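Local atomic coordinates of glypican-1 (Homo sapiens, PDB entry 4YWT), a protein that carries heparan sulfate chains at the cell surface and, through them, binds alpha-4 (V) collagen and takes part in Schwann cell myelination. Residues 102-110 / 373-384; 217-228 / 462-470. The protein carries 3 engineered substitutions. All coordinates share one frame; numbering follows the deposited sequence. Where two conformers were deposited one is given.

Overall arrangement
Glypican-1 is an elongated, mainly helical protein, and both contacts lie near its middle, their centres 14 Å apart. From the N terminus, the chain first lays down residues 102-110 on the long helix 70-129, then residues 217-228 on helix 204-236. Contact 1 closes a loop of 262 residues when 373-384, on helix 373-387, returns to helix 70-129. Contact 2 closes one of 233 residues when 462-470, on helix 450-471, reaches helix 204-236. The two loops cross rather than nest. Direct packing joins them: Phe106 CD2 lies 3.5 Å from Phe222 CE2, and Leu103 CD1 3.7 Å from Leu226 CB, linking four helix segments side by side.

Contact 1. Residues 102-110 / 373-384; sequences QLRSFDDHF and TLEKLVSEAKAQ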
loop_
_atom_site.group_PDB
_atom_site.type_symbol
_atom_site.label_atom_id
_atom_site.label_comp_id
_atom_site.label_asym_id
_atom_site.label_seq_id
_atom_site.Cartn_x
_atom_site.Cartn_y
_atom_site.Cartn_z
ATOM N N GLN A 102 7.018 2.145 4.348
ATOM C CA GLN A 102 6.672 0.801 4.815
ATOM C C GLN A 102 7.419 -0.276 4.024
ATOM O O GLN A 102 8.027 -1.189 4.603
ATOM C CB GLN A 102 5.162 0.564 4.718
ATOM C CG GLN A 102 4.343 1.321 5.751
ATOM C CD GLN A 102 4.649 0.880 7.171
ATOM O OE1 GLN A 102 5.044 -0.261 7.410
ATOM N NE2 GLN A 102 4.466 1.788 8.124
ATOM N N LEU A 103 7.376 -0.149 2.701
ATOM C CA LEU A 103 8.012 -1.108 1.806
ATOM C C LEU A 103 9.508 -1.237 2.089
ATOM O O LEU A 103 10.022 -2.347 2.297
ATOM C CB LEU A 103 7.786 -0.700 0.348
ATOM C CG LEU A 103 8.301 -1.664 -0.718
ATOM C CD1 LEU A 103 7.787 -3.057 -0.435
ATOM C CD2 LEU A 103 7.867 -1.209 -2.101
ATOM N N ARG A 104 10.193 -0.096 2.099
ATOM C CA ARG A 104 11.622 -0.067 2.400
ATOM C C ARG A 104 11.912 -0.729 3.744
ATOM O O ARG A 104 12.786 -1.596 3.843
ATOM C CB ARG A 104 12.144 1.371 2.400
ATOM N N SER A 105 11.157 -0.331 4.766
ATOM C CA SER A 105 11.338 -0.872 6.111
ATOM C C SER A 105 11.233 -2.397 6.150
ATOM O O SER A 105 12.139 -3.072 6.646
ATOM C CB SER A 105 10.315 -0.260 7.072
ATOM O OG SER A 105 10.574 1.118 7.278
ATOM N N PHE A 106 10.140 -2.938 5.618
ATOM C CA PHE A 106 9.926 -4.382 5.681
ATOM C C PHE A 106 10.917 -5.171 4.829
ATOM O O PHE A 106 11.459 -6.182 5.285
ATOM C CB PHE A 106 8.495 -4.732 5.273
ATOM C CG PHE A 106 7.509 -4.631 6.399
ATOM C CD1 PHE A 106 6.883 -3.427 6.686
ATOM C CD2 PHE A 106 7.218 -5.738 7.180
ATOM C CE1 PHE A 106 5.978 -3.332 7.727
ATOM C CE2 PHE A 106 6.315 -5.650 8.223
ATOM C CZ PHE A 106 5.693 -4.443 8.496
ATOM N N ASP A 107 11.153 -4.716 3.600
ATOM C CA ASP A 107 12.107 -5.398 2.726
ATOM C C ASP A 107 13.487 -5.448 3.387
ATOM O O ASP A 107 14.087 -6.530 3.566
ATOM C CB ASP A 107 12.188 -4.694 1.369
ATOM C CG ASP A 107 12.953 -5.500 0.337
ATOM O OD1 ASP A 107 12.755 -6.733 0.281
ATOM O OD2 ASP A 107 13.747 -4.904 -0.420
ATOM N N ASP A 108 13.965 -4.266 3.773
ATOM C CA ASP A 108 15.258 -4.132 4.430
ATOM C C ASP A 108 15.350 -4.975 5.694
ATOM O O ASP A 108 16.400 -5.545 5.977
ATOM C CB ASP A 108 15.542 -2.666 4.770
ATOM C CG ASP A 108 16.001 -1.864 3.568
ATOM O OD1 ASP A 108 15.851 -2.355 2.428
ATOM O OD2 ASP A 108 16.511 -0.740 3.763
ATOM N N HIS A 109 14.261 -5.059 6.454
ATOM C CA HIS A 109 14.314 -5.799 7.711
ATOM C C HIS A 109 14.301 -7.311 7.501
ATOM O O HIS A 109 14.941 -8.040 8.252
ATOM C CB HIS A 109 13.165 -5.411 8.637
ATOM C CG HIS A 109 13.209 -6.116 9.957
ATOM N ND1 HIS A 109 14.271 -5.991 10.828
ATOM C CD2 HIS A 109 12.338 -6.967 10.547
ATOM C CE1 HIS A 109 14.048 -6.729 11.900
ATOM N NE2 HIS A 109 12.881 -7.330 11.756
ATOM N N PHE A 110 13.568 -7.785 6.500
ATOM C CA PHE A 110 13.582 -9.211 6.184
ATOM C C PHE A 110 14.979 -9.615 5.715
ATOM O O PHE A 110 15.577 -10.599 6.211
ATOM C CB PHE A 110 12.530 -9.542 5.122
ATOM C CG PHE A 110 11.122 -9.559 5.651
ATOM C CD1 PHE A 110 10.836 -10.143 6.875
ATOM C CD2 PHE A 110 10.089 -8.979 4.934
ATOM C CE1 PHE A 110 9.543 -10.160 7.367
ATOM C CE2 PHE A 110 8.795 -8.987 5.422
ATOM C CZ PHE A 110 8.521 -9.578 6.640
ATOM N N THR A 373 11.523 -6.328 16.800
ATOM C CA THR A 373 11.460 -5.351 15.719
ATOM C C THR A 373 10.328 -5.674 14.747
ATOM O O THR A 373 9.530 -4.802 14.393
ATOM C CB THR A 373 12.786 -5.280 14.946
ATOM O OG1 THR A 373 13.845 -4.930 15.845
ATOM C CG2 THR A 373 12.702 -4.237 13.841
ATOM N N LEU A 374 10.257 -6.937 14.333
ATOM C CA LEU A 374 9.248 -7.382 13.378
ATOM C C LEU A 374 7.834 -7.159 13.903
ATOM O O LEU A 374 6.947 -6.753 13.157
ATOM C CB LEU A 374 9.448 -8.860 13.034
ATOM C CG LEU A 374 8.469 -9.448 12.015
ATOM C CD1 LEU A 374 8.536 -8.686 10.701
ATOM C CD2 LEU A 374 8.740 -10.930 11.797
ATOM N N GLU A 375 7.632 -7.415 15.190
ATOM C CA GLU A 375 6.314 -7.275 15.800
ATOM C C GLU A 375 5.878 -5.810 15.875
ATOM O O GLU A 375 4.721 -5.483 15.596
ATOM C CB GLU A 375 6.309 -7.904 17.195
ATOM C CG GLU A 375 4.942 -7.948 17.856
ATOM C CD GLU A 375 4.917 -8.851 19.074
ATOM O OE1 GLU A 375 5.771 -9.759 19.158
ATOM O OE2 GLU A 375 4.046 -8.656 19.947
ATOM N N LYS A 376 6.804 -4.933 16.248
ATOM C CA LYS A 376 6.518 -3.503 16.294
ATOM C C LYS A 376 6.204 -2.982 14.898
ATOM O O LYS A 376 5.253 -2.210 14.701
ATOM C CB LYS A 376 7.696 -2.732 16.892
ATOM C CG LYS A 376 7.996 -3.068 18.341
ATOM C CD LYS A 376 8.976 -2.068 18.934
ATOM C CE LYS A 376 9.431 -2.486 20.319
ATOM N NZ LYS A 376 8.272 -2.773 21.209
ATOM N N LEU A 377 7.014 -3.412 13.933
ATOM C CA LEU A 377 6.801 -3.054 12.537
ATOM C C LEU A 377 5.423 -3.503 12.070
ATOM O O LEU A 377 4.739 -2.777 11.353
ATOM C CB LEU A 377 7.881 -3.672 11.650
ATOM C CG LEU A 377 9.258 -3.011 11.688
ATOM C CD1 LEU A 377 10.243 -3.797 10.840
ATOM C CD2 LEU A 377 9.171 -1.567 11.220
ATOM N N VAL A 378 5.018 -4.697 12.491
ATOM C CA VAL A 378 3.718 -5.238 12.112
ATOM C C VAL A 378 2.578 -4.444 12.750
ATOM O O VAL A 378 1.576 -4.165 12.096
ATOM C CB VAL A 378 3.601 -6.735 12.489
ATOM C CG1 VAL A 378 2.146 -7.170 12.569
ATOM C CG2 VAL A 378 4.353 -7.587 11.479
ATOM N N SER A 379 2.734 -4.067 14.017
ATOM C CA SER A 379 1.727 -3.246 14.689
ATOM C C SER A 379 1.549 -1.902 13.983
ATOM O O SER A 379 0.426 -1.504 13.638
ATOM C CB SER A 379 2.103 -3.018 16.155
ATOM O OG SER A 379 1.833 -4.167 16.938
ATOM N N GLU A 380 2.665 -1.210 13.769
ATOM C CA GLU A 380 2.644 0.078 13.083
ATOM C C GLU A 380 2.025 -0.040 11.690
ATOM O O GLU A 380 1.192 0.780 11.296
ATOM C CB GLU A 380 4.061 0.653 12.987
ATOM C CG GLU A 380 4.215 1.795 11.993
ATOM C CD GLU A 380 3.509 3.065 12.433
ATOM O OE1 GLU A 380 3.129 3.161 13.619
ATOM O OE2 GLU A 380 3.337 3.969 11.590
ATOM N N ALA A 381 2.427 -1.075 10.959
ATOM C CA ALA A 381 1.940 -1.297 9.602
ATOM C C ALA A 381 0.439 -1.565 9.574
ATOM O O ALA A 381 -0.270 -1.048 8.716
ATOM C CB ALA A 381 2.692 -2.446 8.953
ATOM N N LYS A 382 -0.042 -2.376 10.512
ATOM C CA LYS A 382 -1.466 -2.671 10.595
ATOM C C LYS A 382 -2.252 -1.418 10.955
ATOM O O LYS A 382 -3.355 -1.206 10.448
ATOM C CB LYS A 382 -1.737 -3.787 11.607
ATOM C CG LYS A 382 -1.278 -5.158 11.129
ATOM C CD LYS A 382 -2.024 -6.289 11.820
ATOM C CE LYS A 382 -1.579 -6.462 13.259
ATOM N NZ LYS A 382 -2.076 -7.750 13.823
ATOM N N ALA A 383 -1.683 -0.583 11.820
ATOM C CA ALA A 383 -2.307 0.699 12.136
ATOM C C ALA A 383 -2.436 1.561 10.882
ATOM O O ALA A 383 -3.527 2.040 10.549
ATOM C CB ALA A 383 -1.514 1.432 13.207
ATOM N N GLN A 384 -1.321 1.742 10.179
ATOM C CA GLN A 384 -1.293 2.579 8.982
ATOM C C GLN A 384 -2.194 2.056 7.863
ATOM O O GLN A 384 -2.745 2.838 7.090
ATOM C CB GLN A 384 0.140 2.716 8.463
ATOM C CG GLN A 384 1.011 3.674 9.265
ATOM C CD GLN A 384 0.595 5.129 9.112
ATOM O OE1 GLN A 384 -0.280 5.462 8.311
ATOM N NE2 GLN A 384 1.228 6.006 9.883
HETATM O O HOH W 1 5.798 -0.731 10.255
HETATM O O HOH W 2 12.683 -8.810 14.216
#
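Phe106 sets the end of its ring obliquely against Ala381, with CE1 3.6 Å from Ala381 CB, and meets the backbone one turn earlier, where Phe106 CZ is 3.4 Å from Leu377 O. This is a nearly antiparallel helix pair of the all-helical glypican core: the short axes run at 160° and approach to 11.2 Å, a wide spacing bridged by large side chains and water. The register Gln102–Ala381, Phe106–Leu377, His109–Leu374 follows the antiparallel course. The Phe106 ring also meets Phe222, so it touches both helix 204-236 and helix 373-387.

His109 has CG anti to its backbone nitrogen (chi1 -178°), which carries the imidazole across to the start of helix 373-387. There the methyl CG2 of Thr373 sits over one ring face, 3.8 Å from the centroid and 26° off the normal, a CH-pi contact. Leu377 CD1 approaches the same ring obliquely near CD2. Farther inside, Leu374 crosses Phe110 at about a right angle, Leu374 CD1 touching Phe110 CE1; Trp304, from a loop, also touches Leu374, and Phe303 meets the Phe110 ring edge-to-face.

Two waters make the polar links. At the Gln102 end, the side chain bends at chi2 and OE1 lies against Ala381 CB, where a water donates to both Gln102 OE1 and Leu377 O. At the other end, a second water lies in the plane of the imidazole at its edge, 2.9 Å from His109 NE2, and accepts from Leu374 N at 3.1 Å.

Contact 2. Residues 217-228 / 462-470; sequences VAARSFVQGLGV and MTNRLRSAY
Met462 enters the groove of segment 217-228 as a knob in a hole formed by Ser221, Gln224, Gly225 and Val228. CG leaves anti to the backbone nitrogen (chi1 -171°), and bends at chi2 and chi3 then turn the thioether along the opposing helix. Met462 CG consequently lies 3.7 Å from Gly225 CA. Farther out, Met462 SD is 3.8 Å from Val228 CG2. The methyl Met462 CE ends 3.5 Å from Ser221 O. Val228 meets this chain obliquely, whereas Gln224 crosses it at about a right angle, its CB touching both SD and CE.

One turn on, Leu466 reaches in from the flank: its CD2 is 3.7 Å from Ser221 CB and also close to Ser221 O. Its other neighbours include Leu292 and Ser295 of helix 286-299, and Leu292 touches Met462 as well, so a third helix borders this side of the pair. Ala469 continues the seam, placing CB against Ser221 and, more loosely, against Val217 CG2.

The segments run nearly antiparallel, at 164°, with axes 9.4 Å apart. Gly225 and Ser221 on one helix admit Met462 and Leu466 of the other; the nearest CA pair, Ser221 and Leu466, is 5.8 Å apart.

In the conformer given, the Ser221 hydroxyl donates to Val217 O at 2.7 Å. That carbonyl also accepts from Ser221 N, the two donors arriving from opposite faces of its plane. A second conformer exists, so this is not the sole state, but here the proton is directed to its own helix. The meeting with segment 462-470 rests on van der Waals contact of methyls, methylenes and sulfur.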
loop_
_atom_site.group_PDB
_atom_site.type_symbol
_atom_site.label_atom_id
_atom_site.label_comp_id
_atom_site.label_asym_id
_atom_site.label_seq_id
_atom_site.Cartn_x
_atom_site.Cartn_y
_atom_site.Cartn_z
ATOM N N VAL A 217 7.149 -17.094 2.217
ATOM C CA VAL A 217 6.142 -16.713 1.234
ATOM C C VAL A 217 5.221 -15.655 1.842
ATOM O O VAL A 217 4.729 -14.774 1.130
ATOM C CB VAL A 217 5.318 -17.927 0.724
ATOM C CG1 VAL A 217 4.416 -18.487 1.811
ATOM C CG2 VAL A 217 4.495 -17.535 -0.497
ATOM N N ALA A 218 5.008 -15.723 3.158
ATOM C CA ALA A 218 4.250 -14.678 3.840
ATOM C C ALA A 218 4.926 -13.318 3.661
ATOM O O ALA A 218 4.310 -12.355 3.187
ATOM C CB ALA A 218 4.097 -15.006 5.315
ATOM N N ALA A 219 6.204 -13.258 4.029
ATOM C CA ALA A 219 7.000 -12.040 3.921
ATOM C C ALA A 219 7.026 -11.497 2.494
ATOM O O ALA A 219 6.764 -10.304 2.254
ATOM C CB ALA A 219 8.417 -12.303 4.406
ATOM N N ARG A 220 7.346 -12.382 1.553
ATOM C CA ARG A 220 7.422 -12.006 0.147
ATOM C C ARG A 220 6.100 -11.440 -0.360
ATOM O O ARG A 220 6.078 -10.416 -1.043
ATOM C CB ARG A 220 7.827 -13.205 -0.711
ATOM C CG ARG A 220 8.049 -12.853 -2.172
ATOM C CD ARG A 220 7.535 -13.946 -3.089
ATOM N NE ARG A 220 8.270 -15.195 -2.927
ATOM C CZ ARG A 220 7.774 -16.393 -3.218
ATOM N NH1 ARG A 220 6.536 -16.504 -3.680
ATOM N NH2 ARG A 220 8.513 -17.480 -3.042
ATOM N N SER A 221 5.001 -12.109 -0.024
ATOM C CA SER A 221 3.683 -11.678 -0.473
ATOM C C SER A 221 3.303 -10.334 0.139
ATOM O O SER A 221 2.681 -9.495 -0.517
ATOM C CB SER A 221 2.631 -12.733 -0.132
ATOM O OG SER A 221 2.933 -13.965 -0.763
ATOM N N PHE A 222 3.676 -10.131 1.399
ATOM C CA PHE A 222 3.398 -8.862 2.065
ATOM C C PHE A 222 4.138 -7.716 1.372
ATOM O O PHE A 222 3.532 -6.694 1.000
ATOM C CB PHE A 222 3.786 -8.936 3.544
ATOM C CG PHE A 222 3.499 -7.677 4.311
ATOM C CD1 PHE A 222 2.214 -7.393 4.748
ATOM C CD2 PHE A 222 4.513 -6.782 4.606
ATOM C CE1 PHE A 222 1.947 -6.237 5.455
ATOM C CE2 PHE A 222 4.253 -5.625 5.317
ATOM C CZ PHE A 222 2.968 -5.352 5.740
ATOM N N VAL A 223 5.445 -7.895 1.188
ATOM C CA VAL A 223 6.261 -6.882 0.515
ATOM C C VAL A 223 5.734 -6.583 -0.897
ATOM O O VAL A 223 5.588 -5.413 -1.293
ATOM C CB VAL A 223 7.739 -7.325 0.452
ATOM C CG1 VAL A 223 8.505 -6.540 -0.603
ATOM C CG2 VAL A 223 8.390 -7.178 1.821
ATOM N N GLN A 224 5.434 -7.647 -1.640
ATOM C CA GLN A 224 4.838 -7.532 -2.969
ATOM C C GLN A 224 3.550 -6.712 -2.939
ATOM O O GLN A 224 3.314 -5.875 -3.812
ATOM C CB GLN A 224 4.556 -8.918 -3.548
ATOM C CG GLN A 224 5.529 -9.356 -4.629
ATOM C CD GLN A 224 5.408 -10.833 -4.956
ATOM O OE1 GLN A 224 4.577 -11.541 -4.385
ATOM N NE2 GLN A 224 6.233 -11.304 -5.883
ATOM N N GLY A 225 2.724 -6.962 -1.926
ATOM C CA GLY A 225 1.492 -6.221 -1.734
ATOM C C GLY A 225 1.738 -4.741 -1.516
ATOM O O GLY A 225 1.052 -3.895 -2.102
ATOM N N LEU A 226 2.714 -4.419 -0.669
ATOM C CA LEU A 226 3.079 -3.018 -0.462
ATOM C C LEU A 226 3.495 -2.365 -1.779
ATOM O O LEU A 226 3.068 -1.244 -2.098
ATOM C CB LEU A 226 4.204 -2.894 0.568
ATOM C CG LEU A 226 3.824 -3.189 2.020
ATOM C CD1 LEU A 226 5.065 -3.227 2.892
ATOM C CD2 LEU A 226 2.833 -2.155 2.532
ATOM N N GLY A 227 4.316 -3.079 -2.547
ATOM C CA GLY A 227 4.738 -2.590 -3.850
ATOM C C GLY A 227 3.574 -2.312 -4.789
ATOM O O GLY A 227 3.516 -1.261 -5.442
ATOM N N VAL A 228 2.636 -3.253 -4.848
ATOM C CA VAL A 228 1.471 -3.123 -5.713
ATOM C C VAL A 228 0.613 -1.934 -5.298
ATOM O O VAL A 228 0.212 -1.142 -6.144
ATOM C CB VAL A 228 0.611 -4.405 -5.709
ATOM C CG1 VAL A 228 -0.781 -4.123 -6.273
ATOM C CG2 VAL A 228 1.300 -5.509 -6.493
ATOM N N MET A 462 -2.936 -9.386 -6.916
ATOM C CA MET A 462 -2.120 -9.397 -5.707
ATOM C C MET A 462 -2.900 -9.989 -4.532
ATOM O O MET A 462 -2.358 -10.772 -3.745
ATOM C CB MET A 462 -1.635 -7.987 -5.369
ATOM C CG MET A 462 -0.594 -7.932 -4.258
ATOM S SD MET A 462 0.927 -8.808 -4.665
ATOM C CE MET A 462 0.899 -10.106 -3.435
ATOM N N THR A 463 -4.176 -9.625 -4.430
ATOM C CA THR A 463 -5.037 -10.143 -3.372
ATOM C C THR A 463 -5.132 -11.659 -3.437
ATOM O O THR A 463 -4.994 -12.340 -2.419
ATOM C CB THR A 463 -6.455 -9.558 -3.448
ATOM O OG1 THR A 463 -6.387 -8.128 -3.397
ATOM C CG2 THR A 463 -7.302 -10.065 -2.288
ATOM N N ASN A 464 -5.369 -12.185 -4.639
ATOM C CA ASN A 464 -5.396 -13.630 -4.836
ATOM C C ASN A 464 -4.081 -14.271 -4.407
ATOM O O ASN A 464 -4.076 -15.278 -3.682
ATOM C CB ASN A 464 -5.697 -13.970 -6.297
ATOM C CG ASN A 464 -7.116 -13.610 -6.698
ATOM O OD1 ASN A 464 -8.031 -13.631 -5.872
ATOM N ND2 ASN A 464 -7.306 -13.278 -7.969
ATOM N N ARG A 465 -2.971 -13.677 -4.845
ATOM C CA ARG A 465 -1.645 -14.132 -4.424
ATOM C C ARG A 465 -1.525 -14.221 -2.904
ATOM O O ARG A 465 -0.954 -15.174 -2.377
ATOM C CB ARG A 465 -0.549 -13.204 -4.954
ATOM C CG ARG A 465 -0.177 -13.396 -6.412
ATOM C CD ARG A 465 1.230 -12.863 -6.658
ATOM N NE ARG A 465 1.594 -12.848 -8.071
ATOM C CZ ARG A 465 1.700 -11.743 -8.801
ATOM N NH1 ARG A 465 1.471 -10.558 -8.250
ATOM N NH2 ARG A 465 2.038 -11.819 -10.080
ATOM N N LEU A 466 -2.062 -13.225 -2.206
ATOM C CA LEU A 466 -1.961 -13.171 -0.749
ATOM C C LEU A 466 -2.899 -14.142 -0.041
ATOM O O LEU A 466 -2.605 -14.602 1.061
ATOM C CB LEU A 466 -2.225 -11.750 -0.254
ATOM C CG LEU A 466 -1.030 -10.804 -0.336
ATOM C CD1 LEU A 466 -1.487 -9.403 -0.674
ATOM C CD2 LEU A 466 -0.274 -10.812 0.982
ATOM N N ARG A 467 -4.033 -14.445 -0.664
ATOM C CA ARG A 467 -4.955 -15.421 -0.098
ATOM C C ARG A 467 -4.359 -16.818 -0.231
ATOM O O ARG A 467 -4.387 -17.619 0.716
ATOM C CB ARG A 467 -6.321 -15.329 -0.781
ATOM C CG ARG A 467 -7.069 -14.048 -0.440
ATOM C CD ARG A 467 -8.384 -13.918 -1.193
ATOM N NE ARG A 467 -9.151 -12.765 -0.721
ATOM C CZ ARG A 467 -10.207 -12.256 -1.349
ATOM N NH1 ARG A 467 -10.629 -12.790 -2.486
ATOM N NH2 ARG A 467 -10.838 -11.206 -0.839
ATOM N N SER A 468 -3.798 -17.097 -1.405
ATOM C CA SER A 468 -3.098 -18.358 -1.623
ATOM C C SER A 468 -1.913 -18.485 -0.669
ATOM O O SER A 468 -1.710 -19.533 -0.057
ATOM C CB SER A 468 -2.626 -18.473 -3.072
ATOM O OG SER A 468 -3.729 -18.558 -3.956
ATOM N N ALA A 469 -1.142 -17.410 -0.545
ATOM C CA ALA A 469 -0.001 -17.374 0.365
ATOM C C ALA A 469 -0.445 -17.644 1.797
ATOM O O ALA A 469 0.231 -18.350 2.545
ATOM C CB ALA A 469 0.711 -16.036 0.276
ATOM N N TYR A 470 -1.586 -17.076 2.171
ATOM C CA TYR A 470 -2.141 -17.299 3.498
ATOM C C TYR A 470 -2.497 -18.764 3.690
ATOM O O TYR A 470 -2.264 -19.330 4.758
ATOM C CB TYR A 470 -3.376 -16.429 3.730
ATOM C CG TYR A 470 -3.899 -16.508 5.146
ATOM C CD1 TYR A 470 -3.362 -15.710 6.148
ATOM C CD2 TYR A 470 -4.920 -17.388 5.484
ATOM C CE1 TYR A 470 -3.833 -15.780 7.445
ATOM C CE2 TYR A 470 -5.396 -17.465 6.779
ATOM C CZ TYR A 470 -4.849 -16.657 7.755
ATOM O OH TYR A 470 -5.319 -16.728 9.045
#